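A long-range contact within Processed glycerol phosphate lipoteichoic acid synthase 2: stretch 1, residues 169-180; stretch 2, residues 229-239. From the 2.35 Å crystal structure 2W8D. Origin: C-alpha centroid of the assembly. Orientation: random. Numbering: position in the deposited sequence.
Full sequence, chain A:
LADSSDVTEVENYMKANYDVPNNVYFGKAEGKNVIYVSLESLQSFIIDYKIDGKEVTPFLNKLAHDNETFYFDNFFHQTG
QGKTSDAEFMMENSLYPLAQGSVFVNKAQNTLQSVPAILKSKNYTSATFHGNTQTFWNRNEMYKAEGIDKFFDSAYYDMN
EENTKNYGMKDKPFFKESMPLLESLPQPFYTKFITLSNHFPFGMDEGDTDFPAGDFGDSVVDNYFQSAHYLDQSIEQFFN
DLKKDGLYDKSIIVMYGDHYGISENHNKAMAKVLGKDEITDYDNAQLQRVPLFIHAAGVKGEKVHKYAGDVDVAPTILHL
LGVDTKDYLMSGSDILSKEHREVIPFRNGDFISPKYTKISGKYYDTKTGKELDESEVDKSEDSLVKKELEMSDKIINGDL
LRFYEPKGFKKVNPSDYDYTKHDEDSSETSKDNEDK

Stretch 1 169-180: MKDKPFFKESMP
Stretch 2 (229-239) HYLDQSIEQFF

Residues 171-180 and 229-239 form two helices that run side by side in nearly the same direction, their axes crossing at -15° and approaching to 9.0 Å. Lys170, at the N-cap position (phi/psi -70/145), precedes the first helix, which is kinked at Pro180, whose nitrogen has no hydrogen to give to the preceding turn. The second helix is regular throughout and extends beyond both ends of the stretch. The register is set by two CA-CA pairs, Lys172 with Ser234 at 5.1 Å and Phe175 with Phe238 at 6.0 Å, and the contact buries 713 Å² in total.

Along the second helix, His229 lies out of reach, and contact begins with Tyr230 (chi1 t, chi2 88°). Its CA-CB bond points sideways, but the ring extends to the start of the first helix, where the backbone N of Lys172, free in the first turn, donates a hydrogen bond to Tyr230 OH (3.1 Å, 149°). The CA-CB bond of Leu231 points away from the first helix, yet its t,p rotamer brings CD1 to 3.4 Å from OD2 of Asp171. Gln233 (m,t) places OE1 3.1 Å from NZ of Lys172, which donates a hydrogen bond to it; the lysine reaches there with chi1 m and the other three chi angles t.

Ser234 points toward the first helix at its closest backbone approach. Ser234 OG (chi1 m) donates to Tyr230 O of its own helix at 3.0 Å and lies 3.3 Å from CB of Asp171. Lys172 packs as a knob among Tyr230, Gln233, Ser234 and Gln237. One turn later, Phe175 (chi1 m, chi2 -58°) fills the hole formed by Ser234, Ile235, Gln237 and Phe238. Ile235 (m,m) turns its CD1 back to lie 3.9 Å from Phe175 CE2, an apolar contact.

Gln237 (chi1 163°, chi2 -140°) points toward the first helix, and its NE2 gives a weak hydrogen bond to the carbonyl O of Lys172 (3.4 Å, 147°). Lys172 O also accepts the helical bond from Lys176 N at 3.2 Å, so the amide is its second donor.

Phe238 (chi1 t, chi2 48°) completes the contact. Its ring forms an offset stack with that of Phe175, with centroids 4.5 Å apart and planes at 25°; Phe175 CD1 and Phe238 CD1 are separated by 3.5 Å. Phe238 CB also lies over the Phe175 face, 4.1 Å from the ring centroid. Selenomethionine Met179 (all three chi angles m) brings SE to the edge of the Phe238 ring, 3.7 Å from CE1.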

# COMPACT_ATOMS: atom_id res chain seq x y z
N MSE A 169 4.08 9.54 17.32
CA MSE A 169 5.52 9.24 17.32
C MSE A 169 6.17 9.63 15.99
O MSE A 169 5.61 9.40 14.92
CB MSE A 169 5.78 7.75 17.54
CG MSE A 169 5.42 7.23 18.89
SE MSE A 169 6.51 7.92 20.37
CE MSE A 169 8.24 7.08 19.91
N LYS A 170 7.36 10.19 16.08
CA LYS A 170 8.25 10.32 14.93
C LYS A 170 8.78 8.93 14.51
O LYS A 170 9.03 8.08 15.36
CB LYS A 170 9.42 11.22 15.30
CG LYS A 170 9.02 12.68 15.49
CD LYS A 170 10.20 13.47 16.01
CE LYS A 170 9.88 14.95 16.15
NZ LYS A 170 10.91 15.57 17.04
N ASP A 171 8.96 8.72 13.21
CA ASP A 171 9.43 7.46 12.66
C ASP A 171 10.76 6.89 13.26
O ASP A 171 10.80 5.72 13.57
CB ASP A 171 9.51 7.54 11.14
CG ASP A 171 8.16 7.83 10.49
OD1 ASP A 171 7.10 7.75 11.17
OD2 ASP A 171 8.15 8.14 9.27
N LYS A 172 11.81 7.69 13.41
CA LYS A 172 13.08 7.19 13.98
C LYS A 172 12.96 6.50 15.34
O LYS A 172 13.33 5.34 15.43
CB LYS A 172 14.21 8.24 13.98
CG LYS A 172 14.85 8.46 12.60
CD LYS A 172 16.02 9.42 12.67
CE LYS A 172 16.44 9.90 11.30
NZ LYS A 172 17.36 11.10 11.41
N PRO A 173 12.39 7.17 16.37
CA PRO A 173 12.16 6.44 17.64
C PRO A 173 11.04 5.40 17.57
O PRO A 173 11.07 4.41 18.30
CB PRO A 173 11.80 7.55 18.64
CG PRO A 173 11.37 8.70 17.80
CD PRO A 173 12.13 8.61 16.51
N PHE A 174 10.06 5.60 16.69
CA PHE A 174 9.01 4.60 16.53
C PHE A 174 9.64 3.28 16.06
O PHE A 174 9.37 2.24 16.63
CB PHE A 174 7.91 5.10 15.57
CG PHE A 174 7.13 4.01 14.93
CD1 PHE A 174 6.18 3.30 15.64
CD2 PHE A 174 7.35 3.68 13.60
CE1 PHE A 174 5.45 2.29 15.03
CE2 PHE A 174 6.63 2.67 12.99
CZ PHE A 174 5.68 1.97 13.71
N PHE A 175 10.51 3.34 15.06
CA PHE A 175 11.22 2.13 14.62
C PHE A 175 12.19 1.50 15.63
O PHE A 175 12.27 0.27 15.70
CB PHE A 175 11.91 2.33 13.28
CG PHE A 175 10.99 2.30 12.11
CD1 PHE A 175 10.21 1.18 11.85
CD2 PHE A 175 10.93 3.39 11.22
CE1 PHE A 175 9.38 1.15 10.74
CE2 PHE A 175 10.12 3.36 10.13
CZ PHE A 175 9.32 2.26 9.88
N LYS A 176 12.90 2.31 16.42
CA LYS A 176 13.78 1.78 17.45
C LYS A 176 13.02 0.96 18.48
O LYS A 176 13.37 -0.19 18.75
CB LYS A 176 14.47 2.93 18.19
CG LYS A 176 15.98 3.01 18.02
CD LYS A 176 16.69 1.71 18.39
CE LYS A 176 18.14 1.79 17.88
NZ LYS A 176 18.20 1.79 16.39
N GLU A 177 11.99 1.59 19.04
CA GLU A 177 11.13 1.02 20.08
C GLU A 177 10.32 -0.21 19.64
O GLU A 177 10.03 -1.09 20.46
CB GLU A 177 10.23 2.12 20.67
CG GLU A 177 10.95 2.89 21.80
CD GLU A 177 10.35 4.26 22.08
OE1 GLU A 177 9.31 4.33 22.77
OE2 GLU A 177 10.94 5.27 21.65
N SER A 178 10.01 -0.28 18.35
CA SER A 178 9.32 -1.44 17.79
C SER A 178 10.17 -2.73 17.76
O SER A 178 9.59 -3.82 17.73
CB SER A 178 8.78 -1.15 16.39
OG SER A 178 7.87 -0.06 16.41
N MSE A 179 11.50 -2.61 17.76
CA MSE A 179 12.38 -3.79 17.69
C MSE A 179 12.10 -4.88 18.73
O MSE A 179 11.72 -5.98 18.35
CB MSE A 179 13.87 -3.42 17.63
CG MSE A 179 14.26 -2.56 16.40
SE MSE A 179 13.33 -2.93 14.66
CE MSE A 179 14.18 -4.63 14.19
N PRO A 180 12.23 -4.56 20.05
CA PRO A 180 11.95 -5.64 21.04
C PRO A 180 10.52 -6.15 20.97
O PRO A 180 10.26 -7.30 21.26
CB PRO A 180 12.22 -4.97 22.40
CG PRO A 180 12.28 -3.49 22.13
CD PRO A 180 12.70 -3.32 20.69
N HIS A 229 13.15 12.90 3.25
CA HIS A 229 14.54 12.54 3.53
C HIS A 229 14.59 11.90 4.91
O HIS A 229 15.22 10.88 5.07
CB HIS A 229 15.46 13.78 3.43
CG HIS A 229 16.93 13.50 3.62
ND1 HIS A 229 17.71 12.90 2.66
CD2 HIS A 229 17.76 13.78 4.65
CE1 HIS A 229 18.96 12.81 3.10
NE2 HIS A 229 19.01 13.35 4.30
N TYR A 230 13.87 12.47 5.89
CA TYR A 230 13.77 11.89 7.21
C TYR A 230 13.17 10.45 7.20
O TYR A 230 13.71 9.52 7.86
CB TYR A 230 13.01 12.84 8.17
CG TYR A 230 12.84 12.29 9.57
CD1 TYR A 230 13.81 12.51 10.55
CD2 TYR A 230 11.72 11.52 9.90
CE1 TYR A 230 13.66 11.99 11.83
CE2 TYR A 230 11.56 11.00 11.15
CZ TYR A 230 12.55 11.23 12.12
OH TYR A 230 12.39 10.72 13.36
N LEU A 231 12.07 10.27 6.48
CA LEU A 231 11.45 8.96 6.25
C LEU A 231 12.50 7.96 5.71
O LEU A 231 12.60 6.84 6.19
CB LEU A 231 10.27 9.07 5.26
CG LEU A 231 9.46 7.78 4.98
CD1 LEU A 231 9.15 6.96 6.25
CD2 LEU A 231 8.14 8.05 4.26
N ASP A 232 13.27 8.39 4.72
CA ASP A 232 14.28 7.55 4.12
C ASP A 232 15.37 7.09 5.12
O ASP A 232 15.76 5.94 5.11
CB ASP A 232 14.92 8.28 2.96
CG ASP A 232 15.86 7.40 2.17
OD1 ASP A 232 15.31 6.56 1.40
OD2 ASP A 232 17.12 7.56 2.30
N GLN A 233 15.84 7.98 5.98
CA GLN A 233 16.76 7.59 7.06
C GLN A 233 16.15 6.59 8.04
O GLN A 233 16.84 5.69 8.50
CB GLN A 233 17.28 8.82 7.79
CG GLN A 233 18.08 9.75 6.85
CD GLN A 233 18.58 11.04 7.50
OE1 GLN A 233 17.94 11.59 8.40
NE2 GLN A 233 19.73 11.52 7.05
N SER A 234 14.86 6.74 8.33
CA SER A 234 14.13 5.85 9.22
C SER A 234 14.05 4.45 8.65
O SER A 234 14.15 3.49 9.39
CB SER A 234 12.69 6.34 9.42
OG SER A 234 12.62 7.66 9.93
N ILE A 235 13.85 4.32 7.34
CA ILE A 235 13.75 3.00 6.71
C ILE A 235 15.13 2.34 6.74
O ILE A 235 15.24 1.15 7.07
CB ILE A 235 13.23 3.07 5.25
CG1 ILE A 235 11.82 3.65 5.19
CG2 ILE A 235 13.34 1.68 4.56
CD1 ILE A 235 10.90 3.11 6.29
N GLU A 236 16.15 3.12 6.40
CA GLU A 236 17.56 2.68 6.54
C GLU A 236 17.86 2.12 7.93
O GLU A 236 18.35 1.00 8.05
CB GLU A 236 18.54 3.83 6.20
CG GLU A 236 20.03 3.50 6.51
CD GLU A 236 21.02 4.61 6.16
OE1 GLU A 236 20.64 5.80 6.10
OE2 GLU A 236 22.21 4.29 5.99
N GLN A 237 17.53 2.88 8.98
CA GLN A 237 17.77 2.39 10.35
C GLN A 237 16.98 1.09 10.58
O GLN A 237 17.55 0.09 11.00
CB GLN A 237 17.44 3.46 11.39
CG GLN A 237 17.26 2.96 12.83
CD GLN A 237 16.10 3.66 13.55
OE1 GLN A 237 16.04 4.88 13.58
NE2 GLN A 237 15.18 2.86 14.13
N PHE A 238 15.69 1.08 10.28
CA PHE A 238 14.88 -0.15 10.38
C PHE A 238 15.52 -1.37 9.70
O PHE A 238 15.61 -2.45 10.30
CB PHE A 238 13.49 0.12 9.81
CG PHE A 238 12.49 -0.98 10.03
CD1 PHE A 238 12.32 -1.56 11.31
CD2 PHE A 238 11.65 -1.38 8.99
CE1 PHE A 238 11.33 -2.56 11.52
CE2 PHE A 238 10.64 -2.38 9.20
CZ PHE A 238 10.48 -2.97 10.48
N PHE A 239 15.97 -1.19 8.46
CA PHE A 239 16.70 -2.24 7.74
C PHE A 239 18.00 -2.65 8.44
O PHE A 239 18.26 -3.84 8.56
CB PHE A 239 17.03 -1.79 6.30
CG PHE A 239 15.97 -2.15 5.29
CD1 PHE A 239 14.65 -1.81 5.48
CD2 PHE A 239 16.32 -2.83 4.14
CE1 PHE A 239 13.70 -2.13 4.52
CE2 PHE A 239 15.36 -3.15 3.19
CZ PHE A 239 14.08 -2.80 3.36